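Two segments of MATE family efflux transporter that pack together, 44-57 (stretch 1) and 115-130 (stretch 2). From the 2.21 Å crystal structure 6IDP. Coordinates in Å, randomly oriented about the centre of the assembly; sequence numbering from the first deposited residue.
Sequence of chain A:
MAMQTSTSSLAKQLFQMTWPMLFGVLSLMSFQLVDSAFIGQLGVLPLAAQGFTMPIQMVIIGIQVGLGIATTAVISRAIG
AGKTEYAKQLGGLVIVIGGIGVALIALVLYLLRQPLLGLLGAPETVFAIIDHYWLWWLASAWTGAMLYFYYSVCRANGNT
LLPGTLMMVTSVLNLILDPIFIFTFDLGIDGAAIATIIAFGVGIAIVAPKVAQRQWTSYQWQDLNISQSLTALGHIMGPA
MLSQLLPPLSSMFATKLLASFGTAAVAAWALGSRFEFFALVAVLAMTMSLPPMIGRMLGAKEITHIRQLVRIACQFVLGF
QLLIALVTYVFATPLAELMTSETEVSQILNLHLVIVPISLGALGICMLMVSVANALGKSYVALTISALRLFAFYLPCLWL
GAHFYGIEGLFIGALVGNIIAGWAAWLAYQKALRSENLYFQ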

# COMPACT_ATOMS: atom_id res chain seq x y z
N VAL A 44 0.17 -16.68 -23.92
CA VAL A 44 0.94 -15.46 -24.16
C VAL A 44 0.05 -14.22 -24.22
O VAL A 44 0.29 -13.24 -23.52
CB VAL A 44 1.75 -15.56 -25.47
CG1 VAL A 44 2.48 -14.26 -25.75
CG2 VAL A 44 2.73 -16.72 -25.39
N LEU A 45 -0.98 -14.27 -25.06
CA LEU A 45 -1.90 -13.14 -25.22
C LEU A 45 -2.72 -12.82 -23.96
O LEU A 45 -2.90 -11.64 -23.65
CB LEU A 45 -2.85 -13.39 -26.39
CG LEU A 45 -2.24 -13.14 -27.77
CD1 LEU A 45 -3.28 -13.30 -28.87
CD2 LEU A 45 -1.61 -11.75 -27.82
N PRO A 46 -3.22 -13.84 -23.23
CA PRO A 46 -3.89 -13.48 -21.97
C PRO A 46 -2.94 -12.85 -20.95
O PRO A 46 -3.30 -11.85 -20.32
CB PRO A 46 -4.42 -14.82 -21.46
CG PRO A 46 -4.58 -15.65 -22.69
CD PRO A 46 -3.44 -15.25 -23.58
N LEU A 47 -1.75 -13.42 -20.79
CA LEU A 47 -0.77 -12.89 -19.85
C LEU A 47 -0.28 -11.51 -20.28
O LEU A 47 -0.01 -10.65 -19.44
CB LEU A 47 0.41 -13.85 -19.70
CG LEU A 47 0.22 -14.96 -18.67
CD1 LEU A 47 1.31 -16.01 -18.80
CD2 LEU A 47 0.21 -14.38 -17.27
N ALA A 48 -0.16 -11.31 -21.59
CA ALA A 48 0.19 -9.99 -22.12
C ALA A 48 -0.91 -9.00 -21.75
O ALA A 48 -0.62 -7.92 -21.24
CB ALA A 48 0.38 -10.05 -23.63
N ALA A 49 -2.15 -9.39 -22.00
CA ALA A 49 -3.32 -8.59 -21.63
C ALA A 49 -3.30 -8.23 -20.15
O ALA A 49 -3.58 -7.10 -19.77
CB ALA A 49 -4.59 -9.33 -21.98
N GLN A 50 -2.96 -9.22 -19.32
CA GLN A 50 -2.84 -9.03 -17.88
C GLN A 50 -1.74 -8.03 -17.55
O GLN A 50 -1.90 -7.18 -16.67
CB GLN A 50 -2.56 -10.37 -17.20
CG GLN A 50 -2.15 -10.28 -15.74
CD GLN A 50 -3.34 -10.18 -14.80
OE1 GLN A 50 -4.36 -9.57 -15.14
NE2 GLN A 50 -3.21 -10.77 -13.62
N GLY A 51 -0.61 -8.14 -18.25
CA GLY A 51 0.52 -7.27 -18.03
C GLY A 51 0.24 -5.81 -18.34
O GLY A 51 0.72 -4.92 -17.65
N PHE A 52 -0.56 -5.57 -19.37
CA PHE A 52 -0.94 -4.21 -19.74
C PHE A 52 -2.05 -3.67 -18.83
O PHE A 52 -2.47 -2.52 -18.97
CB PHE A 52 -1.40 -4.15 -21.20
CG PHE A 52 -0.28 -4.23 -22.20
CD1 PHE A 52 0.41 -3.08 -22.58
CD2 PHE A 52 0.08 -5.44 -22.77
CE1 PHE A 52 1.44 -3.15 -23.50
CE2 PHE A 52 1.11 -5.51 -23.69
CZ PHE A 52 1.79 -4.37 -24.06
N THR A 53 -2.53 -4.50 -17.91
CA THR A 53 -3.58 -4.09 -16.98
C THR A 53 -2.97 -3.64 -15.65
O THR A 53 -3.60 -2.92 -14.88
CB THR A 53 -4.60 -5.23 -16.74
OG1 THR A 53 -4.93 -5.85 -18.00
CG2 THR A 53 -5.86 -4.70 -16.09
N MET A 54 -1.74 -4.07 -15.40
CA MET A 54 -1.02 -3.68 -14.19
C MET A 54 -0.86 -2.15 -14.00
O MET A 54 -1.10 -1.65 -12.91
CB MET A 54 0.36 -4.35 -14.15
CG MET A 54 0.31 -5.86 -13.93
SD MET A 54 -0.72 -6.32 -12.52
CE MET A 54 -0.36 -8.07 -12.40
N PRO A 55 -0.48 -1.42 -15.07
CA PRO A 55 -0.33 0.03 -14.85
C PRO A 55 -1.65 0.74 -14.55
O PRO A 55 -1.67 1.66 -13.73
CB PRO A 55 0.26 0.53 -16.17
CG PRO A 55 -0.14 -0.50 -17.17
CD PRO A 55 -0.09 -1.80 -16.44
N ILE A 56 -2.73 0.33 -15.20
CA ILE A 56 -4.03 0.94 -14.95
C ILE A 56 -4.52 0.56 -13.55
O ILE A 56 -5.33 1.27 -12.95
CB ILE A 56 -5.08 0.53 -16.02
CG1 ILE A 56 -6.13 1.62 -16.19
CG2 ILE A 56 -5.73 -0.80 -15.68
CD1 ILE A 56 -5.58 2.92 -16.73
N GLN A 57 -4.00 -0.54 -13.03
CA GLN A 57 -4.34 -0.99 -11.68
C GLN A 57 -3.66 -0.12 -10.63
O GLN A 57 -4.27 0.22 -9.62
CB GLN A 57 -3.94 -2.46 -11.49
CG GLN A 57 -4.35 -3.04 -10.15
CD GLN A 57 -3.82 -4.45 -9.95
OE1 GLN A 57 -2.61 -4.68 -9.99
NE2 GLN A 57 -4.73 -5.40 -9.74
N PRO A 115 -6.37 4.51 -26.89
CA PRO A 115 -5.22 5.42 -26.81
C PRO A 115 -4.25 5.06 -25.69
O PRO A 115 -3.04 5.04 -25.93
CB PRO A 115 -5.88 6.78 -26.54
CG PRO A 115 -7.26 6.65 -27.08
CD PRO A 115 -7.65 5.23 -26.78
N LEU A 116 -4.76 4.76 -24.49
CA LEU A 116 -3.92 4.37 -23.36
C LEU A 116 -3.04 3.17 -23.71
O LEU A 116 -1.85 3.16 -23.42
CB LEU A 116 -4.76 4.07 -22.13
CG LEU A 116 -5.47 5.24 -21.44
CD1 LEU A 116 -6.02 4.81 -20.08
CD2 LEU A 116 -4.55 6.44 -21.30
N LEU A 117 -3.65 2.15 -24.32
CA LEU A 117 -2.90 0.98 -24.76
C LEU A 117 -1.85 1.37 -25.79
O LEU A 117 -0.71 0.91 -25.74
CB LEU A 117 -3.85 -0.08 -25.33
CG LEU A 117 -4.69 -0.87 -24.33
CD1 LEU A 117 -5.90 -1.50 -25.01
CD2 LEU A 117 -3.85 -1.94 -23.63
N GLY A 118 -2.24 2.24 -26.72
CA GLY A 118 -1.32 2.75 -27.72
C GLY A 118 -0.09 3.42 -27.14
O GLY A 118 1.02 3.25 -27.66
N LEU A 119 -0.27 4.19 -26.07
CA LEU A 119 0.83 4.91 -25.45
C LEU A 119 1.77 3.95 -24.71
O LEU A 119 2.97 4.21 -24.59
CB LEU A 119 0.31 5.97 -24.48
CG LEU A 119 -0.72 6.97 -25.02
CD1 LEU A 119 -0.94 8.11 -24.03
CD2 LEU A 119 -0.32 7.51 -26.40
N LEU A 120 1.22 2.84 -24.23
CA LEU A 120 2.01 1.80 -23.59
C LEU A 120 2.60 0.84 -24.63
O LEU A 120 3.16 -0.19 -24.28
CB LEU A 120 1.17 1.01 -22.59
CG LEU A 120 0.53 1.83 -21.47
CD1 LEU A 120 -0.13 0.90 -20.46
CD2 LEU A 120 1.57 2.71 -20.80
N GLY A 121 2.46 1.21 -25.90
CA GLY A 121 2.98 0.41 -26.99
C GLY A 121 2.32 -0.95 -27.10
O GLY A 121 2.94 -1.91 -27.55
N ALA A 122 1.06 -1.04 -26.68
CA ALA A 122 0.33 -2.29 -26.77
C ALA A 122 0.05 -2.66 -28.22
O ALA A 122 -0.49 -1.85 -28.98
CB ALA A 122 -0.98 -2.21 -25.99
N PRO A 123 0.44 -3.88 -28.61
CA PRO A 123 0.16 -4.39 -29.95
C PRO A 123 -1.34 -4.52 -30.19
O PRO A 123 -2.08 -4.80 -29.24
CB PRO A 123 0.85 -5.76 -29.95
CG PRO A 123 0.89 -6.16 -28.51
CD PRO A 123 1.11 -4.88 -27.76
N GLU A 124 -1.77 -4.33 -31.43
CA GLU A 124 -3.19 -4.38 -31.78
C GLU A 124 -3.84 -5.71 -31.40
O GLU A 124 -5.06 -5.79 -31.24
CB GLU A 124 -3.36 -4.11 -33.29
CG GLU A 124 -4.81 -4.01 -33.76
CD GLU A 124 -5.33 -2.58 -33.81
OE1 GLU A 124 -4.50 -1.65 -33.88
OE2 GLU A 124 -6.57 -2.39 -33.78
N THR A 125 -3.03 -6.75 -31.25
CA THR A 125 -3.53 -8.08 -30.92
C THR A 125 -4.14 -8.15 -29.52
O THR A 125 -5.09 -8.90 -29.29
CB THR A 125 -2.41 -9.14 -31.02
OG1 THR A 125 -2.88 -10.39 -30.51
CG2 THR A 125 -1.18 -8.71 -30.22
N VAL A 126 -3.60 -7.37 -28.59
CA VAL A 126 -4.06 -7.37 -27.20
C VAL A 126 -5.46 -6.75 -27.08
O VAL A 126 -6.24 -7.13 -26.20
CB VAL A 126 -3.04 -6.61 -26.30
CG1 VAL A 126 -3.73 -5.71 -25.28
CG2 VAL A 126 -2.11 -7.59 -25.61
N PHE A 127 -5.76 -5.83 -27.98
CA PHE A 127 -7.00 -5.06 -27.96
C PHE A 127 -8.25 -5.94 -27.95
O PHE A 127 -9.25 -5.61 -27.31
CB PHE A 127 -7.05 -4.11 -29.17
CG PHE A 127 -6.08 -2.95 -29.09
CD1 PHE A 127 -4.72 -3.16 -28.90
CD2 PHE A 127 -6.54 -1.65 -29.22
CE1 PHE A 127 -3.84 -2.09 -28.84
CE2 PHE A 127 -5.66 -0.58 -29.15
CZ PHE A 127 -4.31 -0.80 -28.96
N ALA A 128 -8.20 -7.06 -28.67
CA ALA A 128 -9.32 -7.99 -28.75
C ALA A 128 -9.70 -8.56 -27.38
O ALA A 128 -10.88 -8.72 -27.08
CB ALA A 128 -8.99 -9.13 -29.71
N ILE A 129 -8.70 -8.85 -26.57
CA ILE A 129 -8.92 -9.41 -25.24
C ILE A 129 -9.33 -8.34 -24.23
O ILE A 129 -10.19 -8.56 -23.39
CB ILE A 129 -7.67 -10.16 -24.73
CG1 ILE A 129 -7.23 -11.23 -25.74
CG2 ILE A 129 -7.93 -10.79 -23.37
CD1 ILE A 129 -6.06 -12.06 -25.27
N ILE A 130 -8.71 -7.16 -24.33
CA ILE A 130 -8.99 -6.05 -23.42
C ILE A 130 -10.43 -5.56 -23.55
O ILE A 130 -11.04 -5.11 -22.57
CB ILE A 130 -7.99 -4.88 -23.64
CG1 ILE A 130 -6.93 -4.86 -22.53
CG2 ILE A 130 -8.70 -3.53 -23.65
CD1 ILE A 130 -6.19 -6.16 -22.37

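The contact is an apolar packing of two segments, each a pair of helical pieces joined by a short loop, with no hydrogen bond across it, centred on the ring of Phe52 and burying 625 Å² summed over both sides.

The backbone geometry sets the terms. Helix 44-51 and helix 124-130 cross almost at right angles, with 82° between their N-to-C directions and a closest axial approach of 9.3 Å. Near the crossing, Ala49 CA lies 5.7 Å from Val126 CA. Small side chains suit this spacing: Ala49 CB reaches Ile130 CD1 at 3.6 Å and Ile129 CG2 at 3.9 Å, while Ala48 CB meets Val126 CG2 at 4.0 Å. One turn earlier, Leu45 CB packs against Ile129 CD1 at 3.7 Å. Leu45 CD2 also comes within 3.3 Å of Thr125 OG1, a van der Waals approach, since a methyl carbon offers that hydroxyl no conventional hydrogen-bonding partner.

Phe52 follows the first helix, its chi1 of -75° (m) and its CA-to-CB bond toward the other stretch. Its 116 Å² of covered area is the largest of any residue here. Ala122 CB sits over one face of the Phe52 ring, 4.0 Å from its centroid and 25° off the normal, the geometry of a CH-pi contact. At the ring edge, Phe52 CE1 lies 3.5 Å from Leu120 O, so the carbonyl meets the electropositive rim of the ring. Pro123 CD, 3.8 Å from Phe52 CZ, adds an oblique contact. The turn that presents these groups is braced by the backbone hydrogen bond from Ala122 N to Leu117 O (2.8 Å), and Gly121 passes through it with a positive phi of 65°.

Beyond Phe52, Pro55 CG touches Leu120 CD1 at 3.6 Å, and Ile56 CD1 meets Leu116 CD1 at 3.9 Å. The Thr53 hydroxyl is used within its own stretch: Thr53 OG1 donates a hydrogen bond to Ala49 O at 2.6 Å.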